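PDB 6OW4: oxidoreductase, short chain dehydrogenase/reductase family protein from Bifidobacterium adolescentis L2-32, which acts as an NADH-dependent 20beta-hydroxysteroid dehydrogenase of the short-chain dehydrogenase/reductase family, interconverting a keto and a hydroxyl group on the steroid side chain. Local coordinates for residues F[174-186]-F[200-214]. Sequence-based numbering, arbitrary orientation.
Unlike the reference sequence in segment 174-186: Ala181 (reference Ser). With NAD (nicotinamide-adenine-dinucleotide), chain N.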
ATOM      1  N   GLY F 174      13.333  12.544 -19.642  1.00 27.57           N
ATOM      2  CA  GLY F 174      12.990  11.223 -20.201  1.00 26.00           C
ATOM      3  C   GLY F 174      12.039  10.441 -19.314  1.00 24.65           C
ATOM      4  O   GLY F 174      11.635  10.973 -18.265  1.00 23.99           O
ATOM      5  N   SER F 175      11.699   9.215 -19.724  1.00 24.83           N
ATOM      6  CA  SER F 175      10.710   8.327 -19.056  1.00 25.19           C
ATOM      7  C   SER F 175      11.289   6.917 -18.895  1.00 24.78           C
ATOM      8  O   SER F 175      11.507   6.245 -19.923  1.00 24.81           O
ATOM      9  CB  SER F 175       9.416   8.297 -19.825  1.00 25.44           C
ATOM     10  OG  SER F 175       8.472   7.441 -19.197  1.00 25.81           O
ATOM     11  N   LEU F 176      11.519   6.492 -17.648  1.00 24.62           N
ATOM     12  CA  LEU F 176      11.962   5.118 -17.296  1.00 24.43           C
ATOM     13  C   LEU F 176      10.728   4.276 -16.968  1.00 23.90           C
ATOM     14  O   LEU F 176       9.946   4.702 -16.098  1.00 23.23           O
ATOM     15  CB  LEU F 176      12.912   5.175 -16.097  1.00 24.45           C
ATOM     16  CG  LEU F 176      14.095   6.132 -16.227  1.00 24.89           C
ATOM     17  CD1 LEU F 176      14.840   6.239 -14.906  1.00 25.18           C
ATOM     18  CD2 LEU F 176      15.035   5.691 -17.341  1.00 25.10           C
ATOM     19  N   ILE F 177      10.561   3.139 -17.650  1.00 24.50           N
ATOM     20  CA  ILE F 177       9.494   2.135 -17.361  1.00 24.34           C
ATOM     21  C   ILE F 177      10.173   0.813 -16.987  1.00 24.31           C
ATOM     22  O   ILE F 177      10.805   0.199 -17.864  1.00 24.52           O
ATOM     23  CB  ILE F 177       8.520   1.970 -18.547  1.00 24.38           C
ATOM     24  CG1 ILE F 177       7.970   3.315 -19.035  1.00 24.95           C
ATOM     25  CG2 ILE F 177       7.399   1.008 -18.183  1.00 24.16           C
ATOM     26  CD1 ILE F 177       8.718   3.904 -20.211  1.00 25.40           C
ATOM     27  N   PHE F 178      10.049   0.409 -15.724  1.00 24.13           N
ATOM     28  CA  PHE F 178      10.570  -0.871 -15.183  1.00 24.25           C
ATOM     29  C   PHE F 178       9.420  -1.880 -15.131  1.00 24.38           C
ATOM     30  O   PHE F 178       8.370  -1.544 -14.563  1.00 24.30           O
ATOM     31  CB  PHE F 178      11.164  -0.662 -13.788  1.00 23.97           C
ATOM     32  CG  PHE F 178      12.358   0.257 -13.714  1.00 23.80           C
ATOM     33  CD1 PHE F 178      12.211   1.632 -13.811  1.00 23.75           C
ATOM     34  CD2 PHE F 178      13.630  -0.254 -13.506  1.00 23.60           C
ATOM     35  CE1 PHE F 178      13.311   2.472 -13.724  1.00 23.54           C
ATOM     36  CE2 PHE F 178      14.729   0.587 -13.414  1.00 23.80           C
ATOM     37  CZ  PHE F 178      14.568   1.949 -13.528  1.00 23.54           C
ATOM     38  N   THR F 179       9.607  -3.069 -15.705  1.00 25.25           N
ATOM     39  CA  THR F 179       8.642  -4.195 -15.597  1.00 25.55           C
ATOM     40  C   THR F 179       8.806  -4.844 -14.218  1.00 26.65           C
ATOM     41  O   THR F 179       9.860  -5.464 -13.977  1.00 25.87           O
ATOM     42  CB  THR F 179       8.816  -5.212 -16.732  1.00 25.71           C
ATOM     43  OG1 THR F 179       8.803  -4.509 -17.974  1.00 26.04           O
ATOM     44  CG2 THR F 179       7.727  -6.262 -16.745  1.00 25.88           C
ATOM     45  N   ALA F 180       7.813  -4.670 -13.342  1.00 27.06           N
ATOM     46  CA  ALA F 180       7.703  -5.350 -12.031  1.00 27.93           C
ATOM     47  C   ALA F 180       6.849  -6.610 -12.215  1.00 29.39           C
ATOM     48  O   ALA F 180       6.980  -7.253 -13.276  1.00 29.68           O
ATOM     49  CB  ALA F 180       7.132  -4.402 -11.003  1.00 27.18           C
ATOM     50  N   ALA F 181       6.027  -6.957 -11.220  1.00 30.96           N
ATOM     51  CA  ALA F 181       5.033  -8.055 -11.273  1.00 33.83           C
ATOM     52  C   ALA F 181       4.150  -7.999 -10.023  1.00 36.53           C
ATOM     53  O   ALA F 181       4.508  -7.268  -9.072  1.00 38.64           O
ATOM     54  CB  ALA F 181       5.724  -9.392 -11.386  1.00 33.88           C
ATOM     55  N   LEU F 182       3.047  -8.753 -10.029  1.00 38.98           N
ATOM     56  CA  LEU F 182       2.149  -8.925  -8.855  1.00 40.36           C
ATOM     57  C   LEU F 182       2.826  -9.820  -7.814  1.00 40.05           C
ATOM     58  O   LEU F 182       2.430  -9.740  -6.636  1.00 40.81           O
ATOM     59  CB  LEU F 182       0.815  -9.525  -9.307  1.00 43.64           C
ATOM     60  CG  LEU F 182      -0.211  -8.524  -9.832  1.00 44.85           C
ATOM     61  CD1 LEU F 182      -1.422  -9.262 -10.367  1.00 46.09           C
ATOM     62  CD2 LEU F 182      -0.627  -7.532  -8.751  1.00 46.14           C
ATOM     63  N   SER F 183       3.799 -10.637  -8.238  1.00 39.58           N
ATOM     64  CA  SER F 183       4.723 -11.405  -7.360  1.00 37.73           C
ATOM     65  C   SER F 183       5.460 -10.439  -6.423  1.00 38.04           C
ATOM     66  O   SER F 183       5.793 -10.853  -5.295  1.00 36.66           O
ATOM     67  CB  SER F 183       5.685 -12.227  -8.175  1.00 37.66           C
ATOM     68  OG  SER F 183       4.990 -13.020  -9.125  1.00 36.67           O
ATOM     69  N   GLY F 184       5.700  -9.205  -6.889  1.00 37.67           N
ATOM     70  CA  GLY F 184       6.291  -8.095  -6.114  1.00 35.96           C
ATOM     71  C   GLY F 184       5.326  -7.512  -5.092  1.00 35.21           C
ATOM     72  O   GLY F 184       5.803  -6.830  -4.170  1.00 33.85           O
ATOM     73  N   HIS F 185       4.018  -7.750  -5.257  1.00 35.43           N
ATOM     74  CA  HIS F 185       2.935  -7.296  -4.341  1.00 35.81           C
ATOM     75  C   HIS F 185       2.425  -8.458  -3.483  1.00 35.58           C
ATOM     76  O   HIS F 185       2.241  -8.256  -2.265  1.00 35.64           O
ATOM     77  CB  HIS F 185       1.767  -6.706  -5.138  1.00 36.12           C
ATOM     78  CG  HIS F 185       2.093  -5.446  -5.862  1.00 37.19           C
ATOM     79  ND1 HIS F 185       2.070  -5.362  -7.239  1.00 37.77           N
ATOM     80  CD2 HIS F 185       2.435  -4.221  -5.410  1.00 37.28           C
ATOM     81  CE1 HIS F 185       2.384  -4.139  -7.606  1.00 37.06           C
ATOM     82  NE2 HIS F 185       2.611  -3.419  -6.503  1.00 37.53           N
ATOM     83  N   ASN F 186       2.178  -9.609  -4.116  1.00 36.47           N
ATOM     84  CA  ASN F 186       1.468 -10.783  -3.543  1.00 38.26           C
ATOM     85  C   ASN F 186       2.190 -12.069  -3.952  1.00 39.23           C
ATOM     86  O   ASN F 186       2.688 -12.127  -5.089  1.00 38.81           O
ATOM     87  CB  ASN F 186       0.019 -10.847  -4.034  1.00 39.02           C
ATOM     88  CG  ASN F 186      -0.821  -9.679  -3.566  1.00 39.22           C
ATOM     89  OD1 ASN F 186      -1.032  -8.726  -4.312  1.00 40.24           O
ATOM     90  ND2 ASN F 186      -1.297  -9.742  -2.334  1.00 39.47           N
ATOM     91  N   TYR F 200      12.008 -14.270  -7.056  1.00 20.62           N
ATOM     92  CA  TYR F 200      11.417 -13.531  -8.202  1.00 21.31           C
ATOM     93  C   TYR F 200      10.635 -12.320  -7.689  1.00 20.82           C
ATOM     94  O   TYR F 200      10.907 -11.198  -8.149  1.00 20.84           O
ATOM     95  CB  TYR F 200      10.502 -14.433  -9.030  1.00 22.21           C
ATOM     96  CG  TYR F 200       9.838 -13.725 -10.183  1.00 23.38           C
ATOM     97  CD1 TYR F 200      10.544 -13.436 -11.340  1.00 23.94           C
ATOM     98  CD2 TYR F 200       8.512 -13.329 -10.113  1.00 23.46           C
ATOM     99  CE1 TYR F 200       9.949 -12.778 -12.403  1.00 24.55           C
ATOM    100  CE2 TYR F 200       7.900 -12.673 -11.168  1.00 24.10           C
ATOM    101  CZ  TYR F 200       8.621 -12.397 -12.316  1.00 24.67           C
ATOM    102  OH  TYR F 200       8.023 -11.755 -13.357  1.00 26.09           O
ATOM    103  N   GLY F 201       9.691 -12.556  -6.775  1.00 20.29           N
ATOM    104  CA  GLY F 201       8.864 -11.512  -6.141  1.00 20.50           C
ATOM    105  C   GLY F 201       9.720 -10.468  -5.447  1.00 20.36           C
ATOM    106  O   GLY F 201       9.462  -9.267  -5.646  1.00 20.70           O
ATOM    107  N   ALA F 202      10.712 -10.912  -4.670  1.00 20.31           N
ATOM    108  CA  ALA F 202      11.657 -10.051  -3.921  1.00 20.28           C
ATOM    109  C   ALA F 202      12.294  -9.025  -4.868  1.00 19.84           C
ATOM    110  O   ALA F 202      12.304  -7.832  -4.515  1.00 20.22           O
ATOM    111  CB  ALA F 202      12.703 -10.897  -3.236  1.00 20.53           C
ATOM    112  N   THR F 203      12.783  -9.465  -6.031  1.00 19.24           N
ATOM    113  CA  THR F 203      13.483  -8.605  -7.024  1.00 19.63           C
ATOM    114  C   THR F 203      12.502  -7.572  -7.591  1.00 19.31           C
ATOM    115  O   THR F 203      12.883  -6.395  -7.690  1.00 19.39           O
ATOM    116  CB  THR F 203      14.134  -9.432  -8.142  1.00 19.97           C
ATOM    117  OG1 THR F 203      13.122 -10.203  -8.791  1.00 20.01           O
ATOM    118  CG2 THR F 203      15.235 -10.338  -7.635  1.00 20.08           C
ATOM    119  N   LYS F 204      11.282  -7.999  -7.930  1.00 19.17           N
ATOM    120  CA  LYS F 204      10.244  -7.135  -8.553  1.00 19.13           C
ATOM    121  C   LYS F 204       9.790  -6.072  -7.546  1.00 18.58           C
ATOM    122  O   LYS F 204       9.580  -4.923  -7.970  1.00 18.54           O
ATOM    123  CB  LYS F 204       9.084  -7.990  -9.065  1.00 19.52           C
ATOM    124  CG  LYS F 204       9.451  -8.973 -10.171  1.00 20.25           C
ATOM    125  CD  LYS F 204      10.276  -8.368 -11.292  1.00 20.82           C
ATOM    126  CE  LYS F 204      10.207  -9.164 -12.579  1.00 21.56           C
ATOM    127  NZ  LYS F 204      10.685  -8.372 -13.738  1.00 22.25           N
ATOM    128  N   ALA F 205       9.667  -6.439  -6.267  1.00 18.40           N
ATOM    129  CA  ALA F 205       9.370  -5.520  -5.140  1.00 18.17           C
ATOM    130  C   ALA F 205      10.532  -4.535  -4.953  1.00 18.14           C
ATOM    131  O   ALA F 205      10.269  -3.358  -4.628  1.00 17.23           O
ATOM    132  CB  ALA F 205       9.120  -6.313  -3.881  1.00 18.29           C
ATOM    133  N   ALA F 206      11.770  -5.004  -5.140  1.00 18.46           N
ATOM    134  CA  ALA F 206      13.007  -4.192  -5.061  1.00 18.72           C
ATOM    135  C   ALA F 206      13.053  -3.217  -6.241  1.00 18.84           C
ATOM    136  O   ALA F 206      13.348  -2.030  -6.013  1.00 18.55           O
ATOM    137  CB  ALA F 206      14.221  -5.086  -5.038  1.00 18.84           C
ATOM    138  N   ILE F 207      12.769  -3.714  -7.449  1.00 19.49           N
ATOM    139  CA  ILE F 207      12.692  -2.907  -8.705  1.00 20.50           C
ATOM    140  C   ILE F 207      11.691  -1.766  -8.493  1.00 20.80           C
ATOM    141  O   ILE F 207      12.001  -0.634  -8.909  1.00 22.10           O
ATOM    142  CB  ILE F 207      12.324  -3.795  -9.914  1.00 20.67           C
ATOM    143  CG1 ILE F 207      13.496  -4.691 -10.324  1.00 20.77           C
ATOM    144  CG2 ILE F 207      11.835  -2.954 -11.085  1.00 20.76           C
ATOM    145  CD1 ILE F 207      13.105  -5.847 -11.212  1.00 21.14           C
ATOM    146  N   MET F 208      10.548  -2.055  -7.864  1.00 21.61           N
ATOM    147  CA  MET F 208       9.462  -1.071  -7.605  1.00 22.50           C
ATOM    148  C   MET F 208       9.994   0.093  -6.760  1.00 21.80           C
ATOM    149  O   MET F 208       9.854   1.247  -7.204  1.00 22.81           O
ATOM    150  CB  MET F 208       8.271  -1.721  -6.893  1.00 24.37           C
ATOM    151  CG  MET F 208       7.309  -2.424  -7.839  1.00 25.63           C
ATOM    152  SD  MET F 208       5.826  -3.046  -6.999  1.00 28.70           S
ATOM    153  CE  MET F 208       5.088  -1.499  -6.472  1.00 28.88           C
ATOM    154  N   GLU F 209      10.585  -0.197  -5.597  1.00 20.92           N
ATOM    155  CA  GLU F 209      11.077   0.831  -4.638  1.00 20.36           C
ATOM    156  C   GLU F 209      12.337   1.509  -5.196  1.00 19.59           C
ATOM    157  O   GLU F 209      12.625   2.648  -4.774  1.00 19.17           O
ATOM    158  CB  GLU F 209      11.331   0.207  -3.263  1.00 20.41           C
ATOM    159  CG  GLU F 209      11.648   1.222  -2.176  1.00 21.21           C
ATOM    160  CD  GLU F 209      10.639   2.349  -2.018  1.00 21.61           C
ATOM    161  OE1 GLU F 209       9.435   2.095  -2.206  1.00 22.22           O
ATOM    162  OE2 GLU F 209      11.060   3.485  -1.712  1.00 22.54           O
ATOM    163  N   HIS F 210      13.058   0.845  -6.106  1.00 19.21           N
ATOM    164  CA  HIS F 210      14.206   1.426  -6.855  1.00 19.25           C
ATOM    165  C   HIS F 210      13.686   2.522  -7.795  1.00 18.64           C
ATOM    166  O   HIS F 210      14.230   3.642  -7.755  1.00 17.93           O
ATOM    167  CB  HIS F 210      14.993   0.330  -7.593  1.00 19.44           C
ATOM    168  CG  HIS F 210      16.004   0.851  -8.561  1.00 19.86           C
ATOM    169  ND1 HIS F 210      17.046   1.670  -8.172  1.00 19.80           N
ATOM    170  CD2 HIS F 210      16.145   0.667  -9.891  1.00 20.02           C
ATOM    171  CE1 HIS F 210      17.783   1.970  -9.222  1.00 19.90           C
ATOM    172  NE2 HIS F 210      17.251   1.367 -10.290  1.00 19.87           N
ATOM    173  N   SER F 211      12.664   2.206  -8.597  1.00 18.56           N
ATOM    174  CA  SER F 211      11.988   3.143  -9.535  1.00 18.42           C
ATOM    175  C   SER F 211      11.470   4.359  -8.758  1.00 18.10           C
ATOM    176  O   SER F 211      11.673   5.492  -9.230  1.00 18.04           O
ATOM    177  CB  SER F 211      10.878   2.452 -10.293  1.00 18.41           C
ATOM    178  OG  SER F 211      10.238   3.350 -11.190  1.00 18.49           O
ATOM    179  N   ARG F 212      10.845   4.117  -7.602  1.00 18.36           N
ATOM    180  CA  ARG F 212      10.287   5.162  -6.702  1.00 18.73           C
ATOM    181  C   ARG F 212      11.404   6.119  -6.269  1.00 19.31           C
ATOM    182  O   ARG F 212      11.153   7.340  -6.259  1.00 18.80           O
ATOM    183  CB  ARG F 212       9.576   4.525  -5.502  1.00 18.91           C
ATOM    184  CG  ARG F 212       8.138   4.128  -5.799  1.00 19.15           C
ATOM    185  CD  ARG F 212       7.473   3.280  -4.731  1.00 19.72           C
ATOM    186  NE  ARG F 212       7.322   3.942  -3.441  1.00 20.49           N
ATOM    187  CZ  ARG F 212       6.441   4.903  -3.159  1.00 20.73           C
ATOM    188  NH1 ARG F 212       5.620   5.371  -4.087  1.00 20.85           N
ATOM    189  NH2 ARG F 212       6.398   5.412  -1.941  1.00 21.39           N
ATOM    190  N   TYR F 213      12.592   5.601  -5.939  1.00 19.89           N
ATOM    191  CA  TYR F 213      13.737   6.438  -5.496  1.00 20.89           C
ATOM    192  C   TYR F 213      14.211   7.320  -6.656  1.00 21.33           C
ATOM    193  O   TYR F 213      14.414   8.530  -6.431  1.00 23.04           O
ATOM    194  CB  TYR F 213      14.922   5.624  -4.965  1.00 21.58           C
ATOM    195  CG  TYR F 213      16.087   6.512  -4.617  1.00 22.42           C
ATOM    196  CD1 TYR F 213      16.172   7.127  -3.377  1.00 22.40           C
ATOM    197  CD2 TYR F 213      17.054   6.822  -5.561  1.00 22.97           C
ATOM    198  CE1 TYR F 213      17.213   7.986  -3.069  1.00 23.03           C
ATOM    199  CE2 TYR F 213      18.101   7.681  -5.269  1.00 23.39           C
ATOM    200  CZ  TYR F 213      18.181   8.265  -4.017  1.00 23.66           C
ATOM    201  OH  TYR F 213      19.208   9.114  -3.727  1.00 25.47           O
ATOM    202  N   LEU F 214      14.408   6.733  -7.842  1.00 20.62           N
ATOM    203  CA  LEU F 214      14.922   7.447  -9.043  1.00 20.69           C
ATOM    204  C   LEU F 214      13.959   8.583  -9.408  1.00 20.72           C
ATOM    205  O   LEU F 214      14.449   9.672  -9.761  1.00 21.40           O
ATOM    206  CB  LEU F 214      15.095   6.461 -10.203  1.00 20.52           C
ATOM    207  CG  LEU F 214      16.199   5.415 -10.040  1.00 20.31           C
ATOM    208  CD1 LEU F 214      16.277   4.524 -11.269  1.00 20.30           C
ATOM    209  CD2 LEU F 214      17.550   6.063  -9.774  1.00 20.52           C
TER
HETATM  210  PA  NAD N 301      10.207 -13.688 -21.682  1.00 44.29           P
HETATM  211  O1A NAD N 301      10.956 -14.724 -20.908  1.00 43.93           O
HETATM  212  O2A NAD N 301      10.189 -14.062 -23.171  1.00 46.65           O
HETATM  213  O5B NAD N 301      10.874 -12.252 -21.528  1.00 42.99           O
HETATM  214  C5B NAD N 301      12.068 -12.079 -20.764  1.00 42.41           C
HETATM  215  C4B NAD N 301      13.181 -11.582 -21.730  1.00 42.48           C
HETATM  216  O4B NAD N 301      14.354 -11.042 -20.845  1.00 42.66           O
HETATM  217  C3B NAD N 301      13.645 -12.509 -22.459  1.00 42.54           C
HETATM  218  O3B NAD N 301      13.647 -12.141 -23.885  1.00 40.82           O
HETATM  219  C2B NAD N 301      15.212 -12.768 -21.966  1.00 42.83           C
HETATM  220  O2B NAD N 301      16.038 -13.158 -23.102  1.00 43.49           O
HETATM  221  C1B NAD N 301      15.609 -11.666 -21.467  1.00 42.85           C
HETATM  222  N9A NAD N 301      16.630 -11.939 -20.404  1.00 43.65           N
HETATM  223  C8A NAD N 301      16.725 -12.685 -19.279  1.00 44.27           C
HETATM  224  N7A NAD N 301      17.963 -12.500 -18.755  1.00 43.01           N
HETATM  225  C5A NAD N 301      18.629 -11.644 -19.556  1.00 43.20           C
HETATM  226  C6A NAD N 301      19.927 -11.122 -19.474  1.00 42.61           C
HETATM  227  N6A NAD N 301      21.029 -11.259 -18.578  1.00 41.85           N
HETATM  228  N1A NAD N 301      20.369 -10.261 -20.420  1.00 42.82           N
HETATM  229  C2A NAD N 301      19.550  -9.896 -21.462  1.00 43.62           C
HETATM  230  N3A NAD N 301      18.262 -10.412 -21.545  1.00 44.28           N
HETATM  231  C4A NAD N 301      17.812 -11.286 -20.585  1.00 43.86           C
HETATM  232  O3  NAD N 301       8.664 -13.618 -21.112  1.00 45.29           O
HETATM  233  PN  NAD N 301       7.875 -12.241 -20.833  1.00 44.20           P
HETATM  234  O1N NAD N 301       6.470 -12.576 -20.418  1.00 45.34           O
HETATM  235  O2N NAD N 301       7.854 -11.402 -22.112  1.00 42.06           O
HETATM  236  O5D NAD N 301       8.588 -11.463 -19.637  1.00 41.23           O
HETATM  237  C5D NAD N 301       9.073 -10.139 -19.807  1.00 39.18           C
HETATM  238  C4D NAD N 301       9.151  -9.439 -18.425  1.00 37.08           C
HETATM  239  O4D NAD N 301       7.954  -9.341 -17.914  1.00 36.84           O
HETATM  240  C3D NAD N 301       9.973 -10.258 -17.446  1.00 36.44           C
HETATM  241  O3D NAD N 301      10.812  -9.435 -16.743  1.00 35.67           O
HETATM  242  C2D NAD N 301       8.916 -10.906 -16.503  1.00 37.18           C
HETATM  243  O2D NAD N 301       9.566 -11.167 -15.189  1.00 34.73           O
HETATM  244  C1D NAD N 301       7.978 -10.023 -16.444  1.00 37.35           C
HETATM  245  N1N NAD N 301       6.644 -10.559 -16.155  1.00 39.10           N
HETATM  246  C2N NAD N 301       5.975 -11.343 -17.086  1.00 39.99           C
HETATM  247  C3N NAD N 301       4.697 -11.848 -16.799  1.00 40.79           C
HETATM  248  C7N NAD N 301       3.942 -12.732 -17.821  1.00 41.22           C
HETATM  249  O7N NAD N 301       3.150 -13.568 -17.426  1.00 43.05           O
HETATM  250  N7N NAD N 301       4.152 -12.582 -19.220  1.00 42.31           N
HETATM  251  C4N NAD N 301       4.099 -11.557 -15.587  1.00 39.95           C
HETATM  252  C5N NAD N 301       4.760 -10.770 -14.657  1.00 38.39           C
HETATM  253  C6N NAD N 301       6.034 -10.266 -14.953  1.00 37.91           C
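Lys204 reaches from the helix across the end of strand 174-179 and donates from NZ to Thr179 O at 3.0 Å. It comes in above the carbonyl plane, with a C=O...N angle of 136°. Chi1 (-63°) puts CG beside Ala181 CB, and a bend at chi2 (-47°) then turns the rest of the chain toward Thr179 O and the nicotinamide ribose, where NZ also donates to NAD O3D at 3.2 Å and, weakly, to O2D. Tyr200, one helical turn earlier, has Lys204 CG against one face of its ring, towards the rim. Its OH makes a very short 2.5 Å hydrogen bond to NAD O2D, while Ser183 sits at the ring edge and gives its own OG to Asn188. This is the Tyr-x-x-x-Lys motif of short-chain dehydrogenases, on the helix that follows the fifth strand of the Rossmann sheet; in the family, that tyrosine and lysine belong to the catalytic set. Ala181, a serine in the reference sequence, turns its methyl toward the nicotinamide, with CB 3.7 Å from NAD C5N.

Helix 200-214 runs nearly antiparallel to the strand, and further along it Ile207, His210, Ser211 and Leu214 gather about Phe178, which points toward the helix. Phe178 CB meets Ile207 CG2 at 3.6 Å, CD1 lies by Ser211, and CZ abuts Leu214 CD1. The His210 ring plane is almost perpendicular to that of Phe178, whose CE2 lies near the His210 plane at its edge, though the pair as a whole is oblique; His210 ND1 is hydrogen-bonded to Asn198 OD1 of the second subunit. Past the strand, Gly184 CA comes within 3.4 Å of Gly201 O in a CA-H...O contact, and Met208 SD approaches the His185 ring obliquely, 3.8 Å from its centroid.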